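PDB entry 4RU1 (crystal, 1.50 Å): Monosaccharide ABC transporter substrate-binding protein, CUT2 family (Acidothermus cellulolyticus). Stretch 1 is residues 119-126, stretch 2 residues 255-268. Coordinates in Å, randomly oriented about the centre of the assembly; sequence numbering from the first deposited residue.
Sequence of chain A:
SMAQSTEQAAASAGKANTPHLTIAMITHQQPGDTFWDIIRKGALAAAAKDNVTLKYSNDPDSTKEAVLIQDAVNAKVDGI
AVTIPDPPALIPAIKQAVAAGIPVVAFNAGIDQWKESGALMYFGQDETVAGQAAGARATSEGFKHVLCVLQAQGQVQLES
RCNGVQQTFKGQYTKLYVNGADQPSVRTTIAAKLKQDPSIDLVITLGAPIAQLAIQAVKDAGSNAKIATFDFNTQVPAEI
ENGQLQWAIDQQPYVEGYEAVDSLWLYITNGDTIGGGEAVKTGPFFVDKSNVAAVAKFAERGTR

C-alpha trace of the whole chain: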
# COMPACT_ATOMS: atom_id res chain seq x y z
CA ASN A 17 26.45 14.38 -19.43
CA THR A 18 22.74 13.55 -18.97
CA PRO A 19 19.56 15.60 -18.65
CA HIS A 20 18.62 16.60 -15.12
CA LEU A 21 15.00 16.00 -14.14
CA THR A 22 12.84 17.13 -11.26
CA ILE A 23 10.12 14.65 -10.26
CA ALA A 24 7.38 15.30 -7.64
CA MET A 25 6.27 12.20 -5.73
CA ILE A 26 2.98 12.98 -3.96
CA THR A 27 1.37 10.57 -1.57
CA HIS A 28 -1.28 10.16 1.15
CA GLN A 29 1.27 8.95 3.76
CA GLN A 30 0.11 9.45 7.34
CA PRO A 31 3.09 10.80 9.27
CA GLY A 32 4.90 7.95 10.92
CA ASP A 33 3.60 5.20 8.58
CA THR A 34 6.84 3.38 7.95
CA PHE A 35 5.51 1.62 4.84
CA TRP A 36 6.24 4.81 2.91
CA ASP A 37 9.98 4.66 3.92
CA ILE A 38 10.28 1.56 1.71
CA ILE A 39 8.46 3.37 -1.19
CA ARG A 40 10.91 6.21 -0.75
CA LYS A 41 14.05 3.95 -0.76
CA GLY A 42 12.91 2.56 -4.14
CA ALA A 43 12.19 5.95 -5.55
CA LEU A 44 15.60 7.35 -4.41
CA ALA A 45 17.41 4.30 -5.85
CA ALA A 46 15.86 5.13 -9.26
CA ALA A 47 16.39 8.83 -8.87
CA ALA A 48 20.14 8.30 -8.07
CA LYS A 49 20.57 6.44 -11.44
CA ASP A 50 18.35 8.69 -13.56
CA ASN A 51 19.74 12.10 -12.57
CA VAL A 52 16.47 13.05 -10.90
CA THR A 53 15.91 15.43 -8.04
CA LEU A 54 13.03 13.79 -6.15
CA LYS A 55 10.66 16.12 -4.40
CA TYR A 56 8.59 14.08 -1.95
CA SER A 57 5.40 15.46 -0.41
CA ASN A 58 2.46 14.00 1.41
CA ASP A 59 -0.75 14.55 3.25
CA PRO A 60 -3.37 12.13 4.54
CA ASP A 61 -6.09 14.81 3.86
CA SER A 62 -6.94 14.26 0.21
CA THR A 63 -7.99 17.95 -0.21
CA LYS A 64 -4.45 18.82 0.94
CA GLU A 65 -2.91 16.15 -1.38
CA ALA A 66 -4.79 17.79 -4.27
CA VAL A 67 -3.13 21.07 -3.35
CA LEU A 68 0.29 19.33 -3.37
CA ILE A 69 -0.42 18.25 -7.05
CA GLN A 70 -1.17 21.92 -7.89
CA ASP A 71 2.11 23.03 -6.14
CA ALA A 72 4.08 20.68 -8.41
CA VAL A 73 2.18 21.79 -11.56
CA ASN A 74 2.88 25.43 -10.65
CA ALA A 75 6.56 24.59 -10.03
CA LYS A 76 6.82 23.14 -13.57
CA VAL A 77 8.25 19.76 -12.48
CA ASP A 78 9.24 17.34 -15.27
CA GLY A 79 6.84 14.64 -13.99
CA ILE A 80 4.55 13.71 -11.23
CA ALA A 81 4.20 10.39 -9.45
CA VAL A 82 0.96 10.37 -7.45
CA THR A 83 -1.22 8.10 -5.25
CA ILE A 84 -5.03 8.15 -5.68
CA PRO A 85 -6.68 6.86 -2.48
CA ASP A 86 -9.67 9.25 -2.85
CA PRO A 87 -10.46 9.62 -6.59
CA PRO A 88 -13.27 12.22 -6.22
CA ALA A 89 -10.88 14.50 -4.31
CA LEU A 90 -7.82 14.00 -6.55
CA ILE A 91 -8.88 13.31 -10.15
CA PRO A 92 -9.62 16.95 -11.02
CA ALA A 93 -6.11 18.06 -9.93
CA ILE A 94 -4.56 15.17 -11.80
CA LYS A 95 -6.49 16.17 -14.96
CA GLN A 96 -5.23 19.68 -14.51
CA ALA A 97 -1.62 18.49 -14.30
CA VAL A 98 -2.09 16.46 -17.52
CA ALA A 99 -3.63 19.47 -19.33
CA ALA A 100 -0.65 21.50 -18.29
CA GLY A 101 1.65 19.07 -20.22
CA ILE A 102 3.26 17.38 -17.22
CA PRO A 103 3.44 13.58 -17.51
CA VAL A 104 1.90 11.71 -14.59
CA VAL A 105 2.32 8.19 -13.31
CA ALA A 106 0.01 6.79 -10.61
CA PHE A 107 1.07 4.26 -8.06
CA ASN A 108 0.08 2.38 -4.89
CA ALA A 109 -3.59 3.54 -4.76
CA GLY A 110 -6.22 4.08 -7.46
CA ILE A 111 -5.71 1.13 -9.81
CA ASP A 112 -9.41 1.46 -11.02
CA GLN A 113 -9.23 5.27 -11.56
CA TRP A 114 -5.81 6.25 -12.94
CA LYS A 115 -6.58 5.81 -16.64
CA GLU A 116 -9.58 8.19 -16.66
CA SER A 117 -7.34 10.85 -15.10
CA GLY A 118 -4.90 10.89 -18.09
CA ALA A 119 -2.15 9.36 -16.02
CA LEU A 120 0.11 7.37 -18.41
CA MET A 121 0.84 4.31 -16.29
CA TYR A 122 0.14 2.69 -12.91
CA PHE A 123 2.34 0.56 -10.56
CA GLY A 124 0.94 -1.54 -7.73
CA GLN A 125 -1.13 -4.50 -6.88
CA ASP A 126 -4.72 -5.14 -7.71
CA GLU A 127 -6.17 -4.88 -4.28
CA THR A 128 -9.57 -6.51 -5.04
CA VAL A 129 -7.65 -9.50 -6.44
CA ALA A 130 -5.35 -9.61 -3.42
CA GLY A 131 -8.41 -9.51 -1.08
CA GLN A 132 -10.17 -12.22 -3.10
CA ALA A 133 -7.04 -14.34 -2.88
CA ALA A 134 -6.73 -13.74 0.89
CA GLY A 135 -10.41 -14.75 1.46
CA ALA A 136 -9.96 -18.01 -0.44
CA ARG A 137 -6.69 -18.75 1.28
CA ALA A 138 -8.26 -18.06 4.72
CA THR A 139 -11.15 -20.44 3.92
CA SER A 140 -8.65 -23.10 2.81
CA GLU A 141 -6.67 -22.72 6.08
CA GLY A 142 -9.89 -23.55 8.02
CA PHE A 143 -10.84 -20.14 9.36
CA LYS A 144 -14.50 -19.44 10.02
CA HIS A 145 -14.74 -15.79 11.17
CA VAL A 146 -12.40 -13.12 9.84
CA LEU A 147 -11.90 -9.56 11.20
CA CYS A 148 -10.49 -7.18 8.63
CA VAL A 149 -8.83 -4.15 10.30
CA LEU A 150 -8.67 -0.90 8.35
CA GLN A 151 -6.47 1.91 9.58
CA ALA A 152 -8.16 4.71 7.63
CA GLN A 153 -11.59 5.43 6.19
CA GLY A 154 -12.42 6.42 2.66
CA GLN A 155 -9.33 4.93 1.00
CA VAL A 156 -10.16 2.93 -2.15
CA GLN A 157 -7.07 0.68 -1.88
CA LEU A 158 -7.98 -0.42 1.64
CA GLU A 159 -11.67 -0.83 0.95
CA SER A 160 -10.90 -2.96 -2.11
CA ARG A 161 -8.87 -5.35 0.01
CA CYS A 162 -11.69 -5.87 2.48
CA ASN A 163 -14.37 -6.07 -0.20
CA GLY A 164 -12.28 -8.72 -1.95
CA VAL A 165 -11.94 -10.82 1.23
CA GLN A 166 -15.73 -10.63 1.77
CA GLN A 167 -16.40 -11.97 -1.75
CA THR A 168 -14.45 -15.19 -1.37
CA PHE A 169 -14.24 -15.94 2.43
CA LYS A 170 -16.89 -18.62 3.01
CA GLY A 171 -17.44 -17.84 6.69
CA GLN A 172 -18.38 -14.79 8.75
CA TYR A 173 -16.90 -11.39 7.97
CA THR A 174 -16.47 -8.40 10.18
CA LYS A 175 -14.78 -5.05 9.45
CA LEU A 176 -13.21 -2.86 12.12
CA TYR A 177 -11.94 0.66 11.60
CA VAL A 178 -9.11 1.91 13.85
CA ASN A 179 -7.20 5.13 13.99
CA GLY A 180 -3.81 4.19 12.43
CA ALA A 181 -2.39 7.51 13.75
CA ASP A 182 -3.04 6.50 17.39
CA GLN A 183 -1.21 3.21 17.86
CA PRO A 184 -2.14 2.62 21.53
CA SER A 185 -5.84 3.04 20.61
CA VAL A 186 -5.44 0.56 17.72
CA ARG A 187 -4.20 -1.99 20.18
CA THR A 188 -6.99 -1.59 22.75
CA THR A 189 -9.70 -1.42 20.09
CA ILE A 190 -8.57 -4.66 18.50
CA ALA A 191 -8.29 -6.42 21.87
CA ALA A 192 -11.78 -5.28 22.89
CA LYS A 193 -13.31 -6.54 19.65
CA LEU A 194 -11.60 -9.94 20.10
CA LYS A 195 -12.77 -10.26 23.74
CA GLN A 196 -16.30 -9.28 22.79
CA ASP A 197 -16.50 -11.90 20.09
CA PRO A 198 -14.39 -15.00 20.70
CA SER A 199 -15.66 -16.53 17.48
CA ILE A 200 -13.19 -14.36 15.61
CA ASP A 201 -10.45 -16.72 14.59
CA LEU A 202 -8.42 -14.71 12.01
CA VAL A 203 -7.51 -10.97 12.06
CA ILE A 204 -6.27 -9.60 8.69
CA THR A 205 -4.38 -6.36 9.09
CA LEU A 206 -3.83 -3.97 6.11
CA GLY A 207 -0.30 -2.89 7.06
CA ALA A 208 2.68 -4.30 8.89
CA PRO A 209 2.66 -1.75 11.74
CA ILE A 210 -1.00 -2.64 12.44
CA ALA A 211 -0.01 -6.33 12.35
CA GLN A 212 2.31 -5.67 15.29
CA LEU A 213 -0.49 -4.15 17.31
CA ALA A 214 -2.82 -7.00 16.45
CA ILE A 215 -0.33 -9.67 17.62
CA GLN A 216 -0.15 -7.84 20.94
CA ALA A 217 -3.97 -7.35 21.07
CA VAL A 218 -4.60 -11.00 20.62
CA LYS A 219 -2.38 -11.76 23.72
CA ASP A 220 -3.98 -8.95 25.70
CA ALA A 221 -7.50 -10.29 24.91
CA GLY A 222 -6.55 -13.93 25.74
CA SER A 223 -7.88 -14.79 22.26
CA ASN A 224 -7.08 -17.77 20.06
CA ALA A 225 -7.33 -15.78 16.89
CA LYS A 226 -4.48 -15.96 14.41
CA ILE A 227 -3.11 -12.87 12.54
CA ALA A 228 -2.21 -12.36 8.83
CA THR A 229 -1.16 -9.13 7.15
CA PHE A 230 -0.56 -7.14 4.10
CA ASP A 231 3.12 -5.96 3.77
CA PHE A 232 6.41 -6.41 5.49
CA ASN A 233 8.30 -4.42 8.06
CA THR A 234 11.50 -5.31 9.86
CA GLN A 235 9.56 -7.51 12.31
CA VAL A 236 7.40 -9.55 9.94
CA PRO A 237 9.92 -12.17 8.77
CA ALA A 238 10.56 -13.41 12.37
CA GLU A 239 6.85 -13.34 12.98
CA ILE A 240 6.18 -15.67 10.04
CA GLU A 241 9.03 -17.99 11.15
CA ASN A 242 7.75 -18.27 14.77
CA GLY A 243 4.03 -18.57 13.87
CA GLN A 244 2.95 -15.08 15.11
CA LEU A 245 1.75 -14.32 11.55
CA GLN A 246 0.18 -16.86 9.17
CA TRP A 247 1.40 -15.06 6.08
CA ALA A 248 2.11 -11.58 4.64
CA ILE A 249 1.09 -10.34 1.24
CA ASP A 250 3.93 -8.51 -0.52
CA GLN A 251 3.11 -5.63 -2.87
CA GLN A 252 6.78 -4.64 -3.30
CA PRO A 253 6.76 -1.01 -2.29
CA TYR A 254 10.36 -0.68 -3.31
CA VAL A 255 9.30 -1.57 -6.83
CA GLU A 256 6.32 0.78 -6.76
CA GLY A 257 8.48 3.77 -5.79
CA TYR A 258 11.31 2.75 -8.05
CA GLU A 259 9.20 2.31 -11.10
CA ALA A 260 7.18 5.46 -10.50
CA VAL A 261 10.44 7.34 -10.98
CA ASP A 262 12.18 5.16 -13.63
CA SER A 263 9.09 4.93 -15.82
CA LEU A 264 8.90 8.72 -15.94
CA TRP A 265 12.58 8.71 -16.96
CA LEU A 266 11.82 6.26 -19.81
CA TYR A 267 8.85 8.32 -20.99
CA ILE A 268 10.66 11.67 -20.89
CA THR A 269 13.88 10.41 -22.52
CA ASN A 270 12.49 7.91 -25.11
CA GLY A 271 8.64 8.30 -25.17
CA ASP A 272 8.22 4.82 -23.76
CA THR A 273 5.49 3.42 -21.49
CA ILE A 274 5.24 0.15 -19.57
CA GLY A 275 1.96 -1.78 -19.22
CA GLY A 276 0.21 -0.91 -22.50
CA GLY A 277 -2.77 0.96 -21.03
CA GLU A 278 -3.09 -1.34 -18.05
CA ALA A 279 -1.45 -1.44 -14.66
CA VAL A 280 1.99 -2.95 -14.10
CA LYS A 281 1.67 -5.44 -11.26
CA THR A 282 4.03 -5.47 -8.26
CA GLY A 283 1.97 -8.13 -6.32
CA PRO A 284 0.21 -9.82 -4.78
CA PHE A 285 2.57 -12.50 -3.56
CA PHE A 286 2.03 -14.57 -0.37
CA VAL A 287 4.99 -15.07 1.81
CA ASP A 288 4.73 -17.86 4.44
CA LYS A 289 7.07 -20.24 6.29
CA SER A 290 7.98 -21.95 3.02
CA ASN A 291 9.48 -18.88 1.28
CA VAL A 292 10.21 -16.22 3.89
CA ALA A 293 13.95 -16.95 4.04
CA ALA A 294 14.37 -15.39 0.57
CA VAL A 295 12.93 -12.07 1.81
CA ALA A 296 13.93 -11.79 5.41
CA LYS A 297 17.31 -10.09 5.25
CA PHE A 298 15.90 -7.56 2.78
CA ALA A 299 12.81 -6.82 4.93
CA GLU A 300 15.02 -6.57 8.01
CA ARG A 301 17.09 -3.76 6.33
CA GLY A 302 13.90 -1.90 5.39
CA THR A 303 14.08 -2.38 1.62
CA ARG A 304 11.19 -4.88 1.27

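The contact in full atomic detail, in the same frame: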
# COMPACT_ATOMS: atom_id res chain seq x y z
N ALA A 119 -3.37 10.02 -16.43
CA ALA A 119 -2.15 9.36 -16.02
C ALA A 119 -1.74 8.28 -17.07
O ALA A 119 -2.58 7.58 -17.62
CB ALA A 119 -2.26 8.78 -14.65
N LEU A 120 -0.42 8.20 -17.30
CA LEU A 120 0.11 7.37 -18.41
C LEU A 120 0.20 5.91 -18.01
O LEU A 120 0.15 5.04 -18.87
CB LEU A 120 1.54 7.78 -18.83
CG LEU A 120 1.74 9.21 -19.28
CD1 LEU A 120 3.20 9.62 -19.44
CD2 LEU A 120 0.95 9.39 -20.55
N MET A 121 0.48 5.65 -16.74
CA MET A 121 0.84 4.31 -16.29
C MET A 121 0.42 4.15 -14.81
O MET A 121 0.13 5.15 -14.12
CB MET A 121 2.31 4.14 -16.33
CG MET A 121 3.05 4.12 -17.66
SD MET A 121 4.83 4.01 -17.68
CE MET A 121 5.32 5.74 -18.08
N TYR A 122 0.42 2.93 -14.30
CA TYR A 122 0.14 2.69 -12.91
C TYR A 122 0.96 1.55 -12.43
O TYR A 122 1.09 0.55 -13.16
CB TYR A 122 -1.31 2.26 -12.68
CG TYR A 122 -1.73 2.09 -11.22
CD1 TYR A 122 -2.24 3.12 -10.45
CD2 TYR A 122 -1.63 0.85 -10.60
CE1 TYR A 122 -2.56 2.94 -9.09
CE2 TYR A 122 -1.95 0.65 -9.22
CZ TYR A 122 -2.45 1.72 -8.50
OH TYR A 122 -2.87 1.57 -7.21
N PHE A 123 1.53 1.64 -11.23
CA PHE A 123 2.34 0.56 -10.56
C PHE A 123 1.76 0.24 -9.19
O PHE A 123 1.67 1.13 -8.31
CB PHE A 123 3.83 1.00 -10.41
CG PHE A 123 4.48 1.28 -11.75
CD1 PHE A 123 4.32 2.50 -12.32
CD2 PHE A 123 5.05 0.25 -12.49
CE1 PHE A 123 4.84 2.75 -13.59
CE2 PHE A 123 5.56 0.49 -13.76
CZ PHE A 123 5.44 1.75 -14.29
N GLY A 124 1.36 -1.02 -9.02
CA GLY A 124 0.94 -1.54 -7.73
C GLY A 124 0.30 -2.84 -7.85
O GLY A 124 0.34 -3.49 -8.91
N GLN A 125 -0.43 -3.22 -6.81
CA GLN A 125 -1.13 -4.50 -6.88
C GLN A 125 -2.62 -4.28 -6.93
O GLN A 125 -3.16 -3.24 -6.45
CB GLN A 125 -0.66 -5.43 -5.75
CG GLN A 125 -1.56 -5.71 -4.59
CD GLN A 125 -0.86 -6.28 -3.38
OE1 GLN A 125 0.14 -6.97 -3.53
NE2 GLN A 125 -1.38 -5.99 -2.22
N ASP A 126 -3.31 -5.23 -7.54
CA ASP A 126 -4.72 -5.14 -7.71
C ASP A 126 -5.28 -5.60 -6.38
O ASP A 126 -5.14 -6.77 -6.00
CB ASP A 126 -5.18 -6.06 -8.87
CG ASP A 126 -6.71 -5.99 -9.10
OD1 ASP A 126 -7.49 -5.87 -8.13
OD2 ASP A 126 -7.16 -6.13 -10.24
N VAL A 255 9.56 -1.56 -5.39
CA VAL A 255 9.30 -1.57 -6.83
C VAL A 255 8.33 -0.45 -7.25
O VAL A 255 8.47 0.14 -8.31
CB VAL A 255 8.85 -2.92 -7.36
CG1 VAL A 255 8.49 -2.90 -8.85
CG2 VAL A 255 9.95 -3.93 -7.11
N GLU A 256 7.25 -0.31 -6.50
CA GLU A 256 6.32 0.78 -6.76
C GLU A 256 7.01 2.15 -6.82
O GLU A 256 6.82 2.89 -7.79
CB GLU A 256 5.22 0.83 -5.73
CG GLU A 256 4.36 -0.45 -5.71
CD GLU A 256 3.27 -0.45 -4.68
OE1 GLU A 256 3.02 0.55 -3.96
OE2 GLU A 256 2.62 -1.53 -4.51
N GLY A 257 7.78 2.47 -5.80
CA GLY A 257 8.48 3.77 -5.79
C GLY A 257 9.55 3.87 -6.83
O GLY A 257 9.68 4.89 -7.50
N TYR A 258 10.31 2.79 -7.02
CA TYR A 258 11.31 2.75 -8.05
C TYR A 258 10.77 2.96 -9.44
O TYR A 258 11.28 3.76 -10.26
CB TYR A 258 12.14 1.42 -7.96
CG TYR A 258 13.21 1.29 -9.02
CD1 TYR A 258 12.89 0.79 -10.29
CD2 TYR A 258 14.55 1.60 -8.75
CE1 TYR A 258 13.88 0.64 -11.28
CE2 TYR A 258 15.54 1.43 -9.72
CZ TYR A 258 15.20 0.97 -10.97
OH TYR A 258 16.22 0.76 -11.90
N GLU A 259 9.74 2.20 -9.76
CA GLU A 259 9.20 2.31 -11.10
C GLU A 259 8.46 3.62 -11.38
O GLU A 259 8.43 4.11 -12.54
CB GLU A 259 8.27 1.16 -11.42
CG GLU A 259 8.94 -0.24 -11.47
CD GLU A 259 10.10 -0.35 -12.50
OE1 GLU A 259 9.99 0.38 -13.51
OE2 GLU A 259 11.01 -1.17 -12.32
N ALA A 260 7.83 4.17 -10.34
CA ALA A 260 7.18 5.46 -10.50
C ALA A 260 8.18 6.45 -11.06
O ALA A 260 7.89 7.17 -11.99
CB ALA A 260 6.64 5.99 -9.17
N VAL A 261 9.39 6.42 -10.55
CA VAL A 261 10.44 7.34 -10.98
C VAL A 261 11.02 6.88 -12.34
O VAL A 261 11.13 7.70 -13.28
CB VAL A 261 11.52 7.54 -9.94
CG1 VAL A 261 12.67 8.34 -10.53
CG2 VAL A 261 10.92 8.20 -8.73
N ASP A 262 11.47 5.64 -12.43
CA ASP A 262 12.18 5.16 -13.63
C ASP A 262 11.31 5.14 -14.88
O ASP A 262 11.84 5.37 -15.99
CB ASP A 262 12.81 3.80 -13.34
CG ASP A 262 13.94 3.47 -14.28
OD1 ASP A 262 14.94 4.22 -14.29
OD2 ASP A 262 13.91 2.42 -14.96
N SER A 263 10.02 4.88 -14.74
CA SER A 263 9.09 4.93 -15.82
C SER A 263 8.95 6.34 -16.36
O SER A 263 8.80 6.52 -17.57
CB SER A 263 7.76 4.27 -15.46
OG SER A 263 6.94 5.14 -14.65
N LEU A 264 8.93 7.32 -15.46
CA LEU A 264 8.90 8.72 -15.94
C LEU A 264 10.19 9.05 -16.71
O LEU A 264 10.17 9.74 -17.76
CB LEU A 264 8.69 9.71 -14.78
CG LEU A 264 7.28 9.77 -14.29
CD1 LEU A 264 7.10 10.51 -12.95
CD2 LEU A 264 6.46 10.49 -15.32
N TRP A 265 11.29 8.47 -16.27
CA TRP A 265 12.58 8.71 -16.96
C TRP A 265 12.50 8.07 -18.35
O TRP A 265 12.89 8.71 -19.33
CB TRP A 265 13.79 8.25 -16.14
CG TRP A 265 15.12 8.23 -16.86
CD1 TRP A 265 16.08 9.21 -16.81
CD2 TRP A 265 15.62 7.20 -17.72
NE1 TRP A 265 17.19 8.83 -17.57
CE2 TRP A 265 16.90 7.62 -18.17
CE3 TRP A 265 15.10 5.98 -18.17
CZ2 TRP A 265 17.66 6.83 -19.02
CZ3 TRP A 265 15.86 5.20 -19.02
CH2 TRP A 265 17.11 5.65 -19.46
N LEU A 266 11.99 6.85 -18.50
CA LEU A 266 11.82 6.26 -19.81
C LEU A 266 10.87 7.01 -20.73
O LEU A 266 11.11 7.19 -21.95
CB LEU A 266 11.27 4.81 -19.63
CG LEU A 266 12.21 3.66 -19.31
CD1 LEU A 266 11.43 2.42 -18.86
CD2 LEU A 266 13.03 3.33 -20.58
N TYR A 267 9.78 7.53 -20.19
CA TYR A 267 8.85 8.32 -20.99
C TYR A 267 9.50 9.61 -21.48
O TYR A 267 9.32 9.99 -22.62
CB TYR A 267 7.58 8.66 -20.19
CG TYR A 267 6.56 9.36 -21.03
CD1 TYR A 267 5.76 8.64 -21.91
CD2 TYR A 267 6.35 10.71 -20.91
CE1 TYR A 267 4.79 9.27 -22.69
CE2 TYR A 267 5.37 11.35 -21.69
CZ TYR A 267 4.60 10.62 -22.57
OH TYR A 267 3.57 11.24 -23.35
N ILE A 268 10.14 10.34 -20.57
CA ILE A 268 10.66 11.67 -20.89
C ILE A 268 11.83 11.51 -21.86
O ILE A 268 11.95 12.28 -22.84
CB ILE A 268 11.04 12.42 -19.60
CG1 ILE A 268 9.83 12.82 -18.79
CG2 ILE A 268 11.89 13.67 -19.89
CD1 ILE A 268 10.18 13.10 -17.34

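The helical segment 255-268 packs against the strand centred on Tyr122 and Phe123 in a nearly antiparallel sense, with the two axes at 162° and 7.7 Å apart at their closest. The first residues of the longer stretch therefore meet Phe123 and Gly124, and its later turns reach back toward Leu120. No hydrogen bond joins the two stretches; the 438 Å² buried between them rests on van der Waals packing and two CH-pi contacts.

Val255 contributes almost nothing, and the contact opens at Glu256, where the backbones come closest, the CA atoms of Glu256 and Phe123 lying 5.5 Å apart. The CA-to-CB bond of Glu256 points sideways, but the extended side chain brings its carboxylate to Gly124, with Glu256 OE2 3.6 Å from Gly124 CA. Both carboxylate oxygens are hydrogen-bonded elsewhere in the structure, so this buried acid is satisfied without a polar partner across the contact. Glu256 CG also lies 4.1 Å from Phe123 O.

One turn on, Glu259 points toward the strand and lays its aliphatic portion over a face of the Phe123 ring. Glu259 CB is 3.7 Å from the ring centroid and 20° off the normal, a CH-pi contact, and approaches Phe123 CD2 to 3.5 Å. The side chain then turns at chi2 (-58°, m), and its carboxylate lies farther from the ring than CB does. Ala260 touches Phe123 more lightly, through its backbone: Ala260 N is 4.4 Å from Phe123 CD1.

Ser263, a turn beyond Glu259, meets both Phe123 and Met121. Its hydroxyl donates a hydrogen bond back along the helix, from Ser263 OG to Glu259 O at 2.8 Å. This satisfies the hydroxyl within the helix while Ser263 OG packs obliquely against the Phe123 ring, 3.4 Å from Phe123 CE1. The Met121 side chain lies alongside the same serine, with Met121 SD 3.7 Å from Ser263 CB and Met121 CE 3.6 Å from Ser263 O. Ser263 O accepts the helical hydrogen bond from Tyr267 N at 3.0 Å.

Tyr267 closes the contact. Met121 CE reaches Tyr267 CB at 4.3 Å, while Leu120 CD1 sits over the face of the tyrosine ring, 3.4 Å from its centroid and just 4° off the normal. This nearly centred CH-pi contact places Leu120 CD1 3.6 Å from Tyr267 CE2. Glu259, Ser263 and Tyr267, spaced four residues apart, thus form a stripe along the helix that faces the side chains of Met121 and Phe123.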